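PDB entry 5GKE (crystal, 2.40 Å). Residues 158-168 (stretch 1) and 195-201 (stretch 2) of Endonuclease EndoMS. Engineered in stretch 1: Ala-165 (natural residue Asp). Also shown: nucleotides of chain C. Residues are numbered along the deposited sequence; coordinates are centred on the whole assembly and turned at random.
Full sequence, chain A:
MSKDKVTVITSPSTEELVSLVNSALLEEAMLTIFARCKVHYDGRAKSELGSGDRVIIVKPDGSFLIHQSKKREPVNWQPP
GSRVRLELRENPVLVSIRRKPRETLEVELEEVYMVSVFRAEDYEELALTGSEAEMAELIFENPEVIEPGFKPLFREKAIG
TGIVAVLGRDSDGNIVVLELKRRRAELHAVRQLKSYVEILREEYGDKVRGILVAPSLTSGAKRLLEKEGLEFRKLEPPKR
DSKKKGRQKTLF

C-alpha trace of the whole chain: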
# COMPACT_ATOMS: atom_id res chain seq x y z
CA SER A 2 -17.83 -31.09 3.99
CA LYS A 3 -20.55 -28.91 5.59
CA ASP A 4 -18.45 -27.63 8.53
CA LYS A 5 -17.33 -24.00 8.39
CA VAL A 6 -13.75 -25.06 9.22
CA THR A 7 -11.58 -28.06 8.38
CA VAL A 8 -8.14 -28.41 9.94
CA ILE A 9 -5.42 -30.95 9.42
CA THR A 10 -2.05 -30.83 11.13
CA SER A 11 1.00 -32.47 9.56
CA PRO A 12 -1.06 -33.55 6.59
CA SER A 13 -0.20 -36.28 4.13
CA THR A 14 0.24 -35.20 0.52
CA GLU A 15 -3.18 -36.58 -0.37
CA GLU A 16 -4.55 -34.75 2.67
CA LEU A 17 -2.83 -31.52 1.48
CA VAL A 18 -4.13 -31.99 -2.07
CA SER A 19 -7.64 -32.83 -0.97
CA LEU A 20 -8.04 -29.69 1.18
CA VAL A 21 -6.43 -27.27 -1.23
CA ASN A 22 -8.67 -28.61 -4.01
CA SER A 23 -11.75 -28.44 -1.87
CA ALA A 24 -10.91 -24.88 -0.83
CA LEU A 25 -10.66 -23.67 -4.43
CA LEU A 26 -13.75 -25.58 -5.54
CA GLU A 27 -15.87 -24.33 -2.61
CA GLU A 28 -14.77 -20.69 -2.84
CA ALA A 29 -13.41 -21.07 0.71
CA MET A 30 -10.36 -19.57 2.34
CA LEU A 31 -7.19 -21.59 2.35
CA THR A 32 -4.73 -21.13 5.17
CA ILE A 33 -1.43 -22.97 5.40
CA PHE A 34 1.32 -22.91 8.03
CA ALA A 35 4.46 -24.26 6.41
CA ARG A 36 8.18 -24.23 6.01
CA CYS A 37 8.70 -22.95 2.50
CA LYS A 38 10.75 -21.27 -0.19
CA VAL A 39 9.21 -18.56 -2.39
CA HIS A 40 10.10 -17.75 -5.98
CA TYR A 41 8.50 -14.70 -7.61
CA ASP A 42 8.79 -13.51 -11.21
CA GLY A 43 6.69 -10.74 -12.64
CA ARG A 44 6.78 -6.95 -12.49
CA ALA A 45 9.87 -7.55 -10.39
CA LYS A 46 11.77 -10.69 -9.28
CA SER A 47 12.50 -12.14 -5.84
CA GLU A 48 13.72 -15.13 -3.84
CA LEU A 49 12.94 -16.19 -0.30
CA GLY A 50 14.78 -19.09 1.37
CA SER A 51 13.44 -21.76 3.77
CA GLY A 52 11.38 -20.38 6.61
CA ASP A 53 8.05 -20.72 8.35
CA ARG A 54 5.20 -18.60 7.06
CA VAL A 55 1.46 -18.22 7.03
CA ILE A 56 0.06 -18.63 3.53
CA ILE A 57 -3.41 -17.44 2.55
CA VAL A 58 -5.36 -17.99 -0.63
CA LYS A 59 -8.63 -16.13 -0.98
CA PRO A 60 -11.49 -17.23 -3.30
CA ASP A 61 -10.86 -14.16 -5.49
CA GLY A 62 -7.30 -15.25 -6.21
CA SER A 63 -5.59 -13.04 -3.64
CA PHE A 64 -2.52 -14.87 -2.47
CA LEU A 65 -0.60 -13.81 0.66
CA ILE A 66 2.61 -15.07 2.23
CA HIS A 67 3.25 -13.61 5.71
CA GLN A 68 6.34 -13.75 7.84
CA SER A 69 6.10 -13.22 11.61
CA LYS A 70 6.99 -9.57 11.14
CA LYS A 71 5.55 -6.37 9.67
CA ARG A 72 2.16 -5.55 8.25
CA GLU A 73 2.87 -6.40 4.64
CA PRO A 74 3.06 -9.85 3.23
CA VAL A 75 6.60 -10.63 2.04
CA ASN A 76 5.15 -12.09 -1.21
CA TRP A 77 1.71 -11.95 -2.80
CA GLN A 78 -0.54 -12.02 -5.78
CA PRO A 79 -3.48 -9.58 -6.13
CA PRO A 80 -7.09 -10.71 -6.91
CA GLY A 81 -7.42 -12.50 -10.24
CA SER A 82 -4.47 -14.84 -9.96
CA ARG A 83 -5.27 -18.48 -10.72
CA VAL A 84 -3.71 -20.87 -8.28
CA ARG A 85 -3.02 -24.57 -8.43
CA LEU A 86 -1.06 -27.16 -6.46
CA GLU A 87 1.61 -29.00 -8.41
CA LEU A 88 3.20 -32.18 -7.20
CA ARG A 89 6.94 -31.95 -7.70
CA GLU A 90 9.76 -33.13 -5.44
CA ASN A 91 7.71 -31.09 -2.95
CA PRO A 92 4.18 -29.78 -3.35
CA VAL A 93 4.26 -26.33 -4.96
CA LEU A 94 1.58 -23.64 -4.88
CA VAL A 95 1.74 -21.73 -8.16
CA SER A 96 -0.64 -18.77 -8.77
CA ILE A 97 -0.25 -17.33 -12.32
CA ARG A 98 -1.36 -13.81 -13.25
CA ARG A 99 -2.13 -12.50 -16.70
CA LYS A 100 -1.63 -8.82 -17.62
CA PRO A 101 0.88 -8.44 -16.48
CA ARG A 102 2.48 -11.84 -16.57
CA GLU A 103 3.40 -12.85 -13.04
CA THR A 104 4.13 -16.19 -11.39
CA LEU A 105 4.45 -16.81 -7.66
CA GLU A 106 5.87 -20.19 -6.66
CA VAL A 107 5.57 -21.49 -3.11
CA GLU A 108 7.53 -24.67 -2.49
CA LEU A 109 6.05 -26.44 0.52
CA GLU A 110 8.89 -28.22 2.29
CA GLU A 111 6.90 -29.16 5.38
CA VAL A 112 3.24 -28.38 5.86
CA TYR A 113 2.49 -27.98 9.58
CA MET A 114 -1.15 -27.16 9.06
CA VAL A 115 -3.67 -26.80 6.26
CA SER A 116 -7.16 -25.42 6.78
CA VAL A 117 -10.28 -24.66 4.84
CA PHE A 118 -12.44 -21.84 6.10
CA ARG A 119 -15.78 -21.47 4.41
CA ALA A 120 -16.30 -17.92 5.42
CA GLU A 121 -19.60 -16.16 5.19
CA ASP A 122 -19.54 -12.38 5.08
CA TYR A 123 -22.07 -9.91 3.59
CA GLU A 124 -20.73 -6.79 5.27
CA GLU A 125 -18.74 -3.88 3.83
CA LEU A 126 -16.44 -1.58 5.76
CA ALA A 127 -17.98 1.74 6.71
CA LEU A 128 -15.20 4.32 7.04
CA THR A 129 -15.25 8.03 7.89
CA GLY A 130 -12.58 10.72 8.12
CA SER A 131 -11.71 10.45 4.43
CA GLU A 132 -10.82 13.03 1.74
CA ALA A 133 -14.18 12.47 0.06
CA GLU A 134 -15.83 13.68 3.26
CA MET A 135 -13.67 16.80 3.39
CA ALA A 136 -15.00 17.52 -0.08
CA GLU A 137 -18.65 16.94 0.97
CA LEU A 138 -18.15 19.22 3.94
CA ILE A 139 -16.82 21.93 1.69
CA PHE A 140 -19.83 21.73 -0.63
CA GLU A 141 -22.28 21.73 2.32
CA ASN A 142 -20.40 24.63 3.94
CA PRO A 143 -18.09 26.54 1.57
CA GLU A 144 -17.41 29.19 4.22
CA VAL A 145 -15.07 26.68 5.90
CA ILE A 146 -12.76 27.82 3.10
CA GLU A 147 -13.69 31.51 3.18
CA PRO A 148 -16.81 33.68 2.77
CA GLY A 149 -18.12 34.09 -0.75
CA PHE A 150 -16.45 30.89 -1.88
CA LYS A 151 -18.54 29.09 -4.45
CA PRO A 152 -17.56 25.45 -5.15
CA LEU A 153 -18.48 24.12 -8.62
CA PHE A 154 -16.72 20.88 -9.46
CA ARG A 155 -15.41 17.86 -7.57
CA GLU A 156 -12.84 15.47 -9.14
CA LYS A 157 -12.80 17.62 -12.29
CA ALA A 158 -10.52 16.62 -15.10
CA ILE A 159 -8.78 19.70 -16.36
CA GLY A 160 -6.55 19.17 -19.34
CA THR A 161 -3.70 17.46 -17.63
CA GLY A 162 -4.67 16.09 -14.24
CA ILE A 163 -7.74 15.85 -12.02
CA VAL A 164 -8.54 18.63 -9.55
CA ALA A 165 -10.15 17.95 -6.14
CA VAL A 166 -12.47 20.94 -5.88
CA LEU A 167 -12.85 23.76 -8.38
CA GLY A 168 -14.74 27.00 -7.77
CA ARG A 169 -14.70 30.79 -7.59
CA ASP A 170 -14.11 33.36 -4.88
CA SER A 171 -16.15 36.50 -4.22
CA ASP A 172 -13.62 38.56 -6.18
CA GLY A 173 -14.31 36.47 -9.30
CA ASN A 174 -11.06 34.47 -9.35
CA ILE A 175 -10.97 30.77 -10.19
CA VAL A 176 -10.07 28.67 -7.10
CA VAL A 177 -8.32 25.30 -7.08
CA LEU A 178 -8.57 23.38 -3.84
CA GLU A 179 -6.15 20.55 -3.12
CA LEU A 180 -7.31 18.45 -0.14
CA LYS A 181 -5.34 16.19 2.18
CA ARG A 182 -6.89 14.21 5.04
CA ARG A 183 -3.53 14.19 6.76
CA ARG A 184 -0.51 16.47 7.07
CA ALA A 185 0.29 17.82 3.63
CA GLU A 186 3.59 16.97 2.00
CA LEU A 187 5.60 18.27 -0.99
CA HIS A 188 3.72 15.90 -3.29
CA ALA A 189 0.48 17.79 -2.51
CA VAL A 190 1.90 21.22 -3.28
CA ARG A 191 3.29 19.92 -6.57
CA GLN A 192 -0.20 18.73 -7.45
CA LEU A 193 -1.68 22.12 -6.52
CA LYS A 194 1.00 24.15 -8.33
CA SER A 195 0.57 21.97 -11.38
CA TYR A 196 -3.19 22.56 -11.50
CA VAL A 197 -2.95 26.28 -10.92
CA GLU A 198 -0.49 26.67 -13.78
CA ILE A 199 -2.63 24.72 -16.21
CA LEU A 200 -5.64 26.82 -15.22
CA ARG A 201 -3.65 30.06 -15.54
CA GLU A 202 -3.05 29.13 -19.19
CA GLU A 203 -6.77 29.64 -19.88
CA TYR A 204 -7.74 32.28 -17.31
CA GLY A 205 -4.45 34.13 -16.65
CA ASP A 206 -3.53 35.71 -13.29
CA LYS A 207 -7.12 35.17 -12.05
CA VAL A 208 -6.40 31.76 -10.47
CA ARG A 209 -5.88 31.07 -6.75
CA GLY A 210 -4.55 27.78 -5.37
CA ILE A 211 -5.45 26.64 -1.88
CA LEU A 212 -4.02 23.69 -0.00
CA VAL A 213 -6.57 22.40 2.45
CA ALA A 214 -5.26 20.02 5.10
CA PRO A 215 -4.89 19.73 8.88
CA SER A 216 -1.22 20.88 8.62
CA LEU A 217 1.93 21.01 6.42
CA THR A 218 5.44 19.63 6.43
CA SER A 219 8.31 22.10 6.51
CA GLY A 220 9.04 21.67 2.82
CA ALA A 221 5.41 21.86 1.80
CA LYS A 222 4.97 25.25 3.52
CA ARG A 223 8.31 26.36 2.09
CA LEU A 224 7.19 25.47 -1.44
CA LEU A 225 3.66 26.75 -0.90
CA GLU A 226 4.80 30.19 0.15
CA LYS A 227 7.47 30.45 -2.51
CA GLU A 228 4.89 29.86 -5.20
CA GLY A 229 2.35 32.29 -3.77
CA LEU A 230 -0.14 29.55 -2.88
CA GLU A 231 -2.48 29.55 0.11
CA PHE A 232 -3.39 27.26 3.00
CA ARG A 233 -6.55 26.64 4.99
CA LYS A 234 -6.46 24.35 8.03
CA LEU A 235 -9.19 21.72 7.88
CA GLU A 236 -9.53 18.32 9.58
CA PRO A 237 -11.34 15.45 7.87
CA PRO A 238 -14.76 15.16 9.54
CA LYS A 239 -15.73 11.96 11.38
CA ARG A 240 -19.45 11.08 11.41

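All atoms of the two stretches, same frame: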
# COMPACT_ATOMS: atom_id res chain seq x y z
N ALA A 158 -11.64 16.68 -14.19
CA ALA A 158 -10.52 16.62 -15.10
C ALA A 158 -10.38 17.98 -15.77
O ALA A 158 -11.31 18.47 -16.41
CB ALA A 158 -10.72 15.52 -16.13
N ILE A 159 -9.23 18.59 -15.56
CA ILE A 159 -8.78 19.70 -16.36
C ILE A 159 -7.93 19.03 -17.41
O ILE A 159 -7.95 17.80 -17.52
CB ILE A 159 -8.02 20.75 -15.55
CG1 ILE A 159 -6.76 20.14 -14.92
CG2 ILE A 159 -8.94 21.28 -14.48
CD1 ILE A 159 -5.96 21.11 -14.03
N GLY A 160 -7.19 19.79 -18.19
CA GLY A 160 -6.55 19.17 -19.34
C GLY A 160 -5.59 18.07 -18.98
O GLY A 160 -5.63 16.95 -19.49
N THR A 161 -4.69 18.40 -18.08
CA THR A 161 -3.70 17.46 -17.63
C THR A 161 -3.88 17.37 -16.13
O THR A 161 -3.60 18.32 -15.40
CB THR A 161 -2.27 17.92 -18.08
OG1 THR A 161 -2.02 17.45 -19.40
CG2 THR A 161 -1.17 17.43 -17.15
N GLY A 162 -4.39 16.23 -15.66
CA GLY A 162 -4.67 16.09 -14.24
C GLY A 162 -6.13 16.23 -13.82
O GLY A 162 -6.97 16.72 -14.58
N ILE A 163 -6.41 15.80 -12.60
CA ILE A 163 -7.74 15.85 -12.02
C ILE A 163 -7.70 16.59 -10.70
O ILE A 163 -6.97 16.21 -9.78
CB ILE A 163 -8.31 14.44 -11.81
CG1 ILE A 163 -8.34 13.69 -13.14
CG2 ILE A 163 -9.69 14.51 -11.26
CD1 ILE A 163 -8.43 12.21 -13.00
N VAL A 164 -8.48 17.67 -10.64
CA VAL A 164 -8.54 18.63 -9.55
C VAL A 164 -9.55 18.18 -8.49
O VAL A 164 -10.57 17.61 -8.83
CB VAL A 164 -8.92 20.02 -10.11
CG1 VAL A 164 -9.38 20.97 -9.02
CG2 VAL A 164 -7.75 20.60 -10.86
N ALA A 165 -9.27 18.43 -7.21
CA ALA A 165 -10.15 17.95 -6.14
C ALA A 165 -11.46 18.75 -6.11
O ALA A 165 -12.55 18.20 -6.31
CB ALA A 165 -9.44 18.02 -4.77
N VAL A 166 -11.34 20.04 -5.84
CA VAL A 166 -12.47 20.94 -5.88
C VAL A 166 -12.13 22.19 -6.70
O VAL A 166 -11.03 22.75 -6.61
CB VAL A 166 -12.91 21.32 -4.45
CG1 VAL A 166 -14.01 22.38 -4.49
CG2 VAL A 166 -13.39 20.07 -3.71
N LEU A 167 -13.06 22.59 -7.55
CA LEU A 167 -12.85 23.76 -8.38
C LEU A 167 -14.02 24.72 -8.19
O LEU A 167 -15.18 24.30 -8.16
CB LEU A 167 -12.70 23.34 -9.84
CG LEU A 167 -12.17 24.35 -10.86
CD1 LEU A 167 -10.81 24.86 -10.47
CD2 LEU A 167 -12.12 23.70 -12.22
N GLY A 168 -13.72 26.01 -8.07
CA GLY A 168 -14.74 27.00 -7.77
C GLY A 168 -14.30 28.43 -8.05
O GLY A 168 -13.33 28.67 -8.78
N SER A 195 0.81 22.48 -10.05
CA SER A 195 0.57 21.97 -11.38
C SER A 195 -0.83 22.35 -11.90
O SER A 195 -0.99 22.72 -13.08
CB SER A 195 0.74 20.45 -11.39
OG SER A 195 0.71 19.92 -12.69
N TYR A 196 -1.83 22.29 -11.04
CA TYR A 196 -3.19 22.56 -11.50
C TYR A 196 -3.37 24.04 -11.74
O TYR A 196 -3.97 24.46 -12.73
CB TYR A 196 -4.23 22.07 -10.49
CG TYR A 196 -4.13 20.59 -10.21
CD1 TYR A 196 -3.76 19.69 -11.21
CD2 TYR A 196 -4.40 20.10 -8.93
CE1 TYR A 196 -3.67 18.33 -10.94
CE2 TYR A 196 -4.32 18.74 -8.65
CZ TYR A 196 -3.94 17.87 -9.65
OH TYR A 196 -3.86 16.53 -9.36
N VAL A 197 -2.83 24.84 -10.83
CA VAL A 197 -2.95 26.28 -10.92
C VAL A 197 -2.33 26.78 -12.22
O VAL A 197 -2.92 27.62 -12.90
CB VAL A 197 -2.29 26.96 -9.72
CG1 VAL A 197 -2.07 28.45 -10.01
CG2 VAL A 197 -3.14 26.76 -8.49
N GLU A 198 -1.17 26.24 -12.58
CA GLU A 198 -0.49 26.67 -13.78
C GLU A 198 -1.31 26.34 -15.02
O GLU A 198 -1.45 27.17 -15.91
CB GLU A 198 0.90 26.03 -13.88
CG GLU A 198 1.92 26.67 -12.97
CD GLU A 198 3.25 25.93 -12.94
OE1 GLU A 198 3.45 24.99 -13.74
OE2 GLU A 198 4.09 26.30 -12.09
N ILE A 199 -1.84 25.13 -15.06
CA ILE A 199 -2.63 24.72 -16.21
C ILE A 199 -3.86 25.61 -16.34
O ILE A 199 -4.23 26.01 -17.45
CB ILE A 199 -3.04 23.25 -16.10
CG1 ILE A 199 -1.83 22.36 -16.37
CG2 ILE A 199 -4.15 22.92 -17.09
CD1 ILE A 199 -2.04 20.93 -15.98
N LEU A 200 -4.47 25.95 -15.21
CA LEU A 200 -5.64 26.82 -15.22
C LEU A 200 -5.28 28.26 -15.56
O LEU A 200 -6.07 28.95 -16.18
CB LEU A 200 -6.37 26.77 -13.88
CG LEU A 200 -7.23 25.51 -13.69
CD1 LEU A 200 -7.66 25.42 -12.27
CD2 LEU A 200 -8.45 25.53 -14.58
N ARG A 201 -4.09 28.71 -15.18
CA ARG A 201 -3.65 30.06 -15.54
C ARG A 201 -3.50 30.20 -17.05
O ARG A 201 -3.66 31.29 -17.58
CB ARG A 201 -2.34 30.42 -14.84
CG ARG A 201 -2.54 30.84 -13.40
CD ARG A 201 -1.36 31.57 -12.80
NE ARG A 201 -1.75 32.09 -11.49
CZ ARG A 201 -1.11 31.83 -10.35
NH1 ARG A 201 -0.02 31.07 -10.37
NH2 ARG A 201 -1.54 32.34 -9.20
P DA C 5 -3.59 13.29 -11.29
OP1 DA C 5 -4.05 14.69 -11.35
OP2 DA C 5 -2.17 12.90 -11.49
O5' DA C 5 -4.08 12.71 -9.88
C5' DA C 5 -5.40 12.97 -9.45
C4' DA C 5 -5.71 12.19 -8.19
O4' DA C 5 -5.75 10.77 -8.50
C3' DA C 5 -4.69 12.37 -7.07
O3' DA C 5 -5.38 12.60 -5.84
C2' DA C 5 -3.94 11.03 -7.08
C1' DA C 5 -5.03 10.08 -7.51
N9 DA C 5 -4.52 8.83 -8.06
C8 DA C 5 -3.46 8.67 -8.91
N7 DA C 5 -3.21 7.42 -9.21
C5 DA C 5 -4.16 6.71 -8.49
C6 DA C 5 -4.43 5.33 -8.37
N6 DA C 5 -3.74 4.38 -9.01
N1 DA C 5 -5.45 4.96 -7.57
C2 DA C 5 -6.15 5.91 -6.93
N3 DA C 5 -5.99 7.23 -6.97
C4 DA C 5 -4.97 7.57 -7.78
O HOH W 1 -1.07 18.03 -13.66

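The two stretches meet as a helix lying against a loop and the strands that follow it. Residues 195-201 are helical throughout, as the backbone bonds from Ile-199 N to Ser-195 O (3.2 Å) and from Leu-200 N to Tyr-196 O (2.9 Å) attest. Stretch 1 is less regular: a loop bends back on itself, with Ile-159 N bonded to Gly-162 O at 3.1 Å, before strand geometry appears at Ile-163 and Val-164 and, past a corner at the engineered Ala-165, again at Val-166 to Gly-168. Across the stretches, Val-164 CA lies 6.9 Å from Tyr-196 CA, Thr-161 CA lies 7.5 Å from Ile-199 CA, and Ile-159 CA lies 7.9 Å from Leu-200 CA, distances that leave room for side chains between the backbones. The contact buries 402 Å², counting both sides, and contains no direct hydrogen bond between the stretches; shape and apolar packing carry it.

Tyr-196, Ile-199 and Leu-200 are the helix's bumps, all with CA-to-CB bonds directed toward stretch 1. Their counterpart is Ile-159, which also points toward the helix and reaches all three. Its CD1 lies 3.8 Å from Tyr-196 CD1 and 4.0 Å from Ile-199 CG2, so the methyl end sits between those two side chains, while its CG2 is 4.3 Å from Leu-200 CD2. Leu-200 is met a second time further along stretch 1, where Leu-167 CD1 approaches Leu-200 CD1 to 3.7 Å. These are methyl-to-methyl and methyl-to-ring contacts at van der Waals range.

Tyr-196 has the largest area covered by the other stretch, 84 Å². Val-164 covers one face of its ring: CG2 stands 4.1 Å from the ring centroid and 27° off the normal, a CH-pi arrangement, and approaches Tyr-196 CG to 3.7 Å. Gly-162 provides a hollow for the same ring. Its CA is 4.1 Å from Tyr-196 CE1, and an ideal CB would come within 2.8 Å of that atom, a clash. The backbone angles of 102°/165° independently call for glycine, since a CB would also be jammed against the preceding carbonyl oxygen.

Ile-199 fills the space beside Thr-161. Its CD1 comes to 3.1 Å from Thr-161 O, a tight approach that involves no hydrogen bond, and to 3.7 Å from Thr-161 CB. The carbonyl's polar need is met by a water, which donates to Thr-161 O at 3.1 Å and hydrogen-bonds to Ser-195 OG at 2.8 Å. This bridge gives the stretches an indirect polar link.

A second indirect link runs through DNA, in keeping with an endonuclease. The phosphate oxygen OP1 of DA5 in chain C accepts hydrogen bonds from Tyr-196 OH at 2.7 Å and from Ile-163 N at 2.9 Å, the latter nearly straight at 168°. One oxygen thus joins the tip of the helix's tyrosine to the strand backbone. The CA-to-CB bond of Ile-163 points away from the helix. Gly-162 CA passes 3.3 Å from the same OP1.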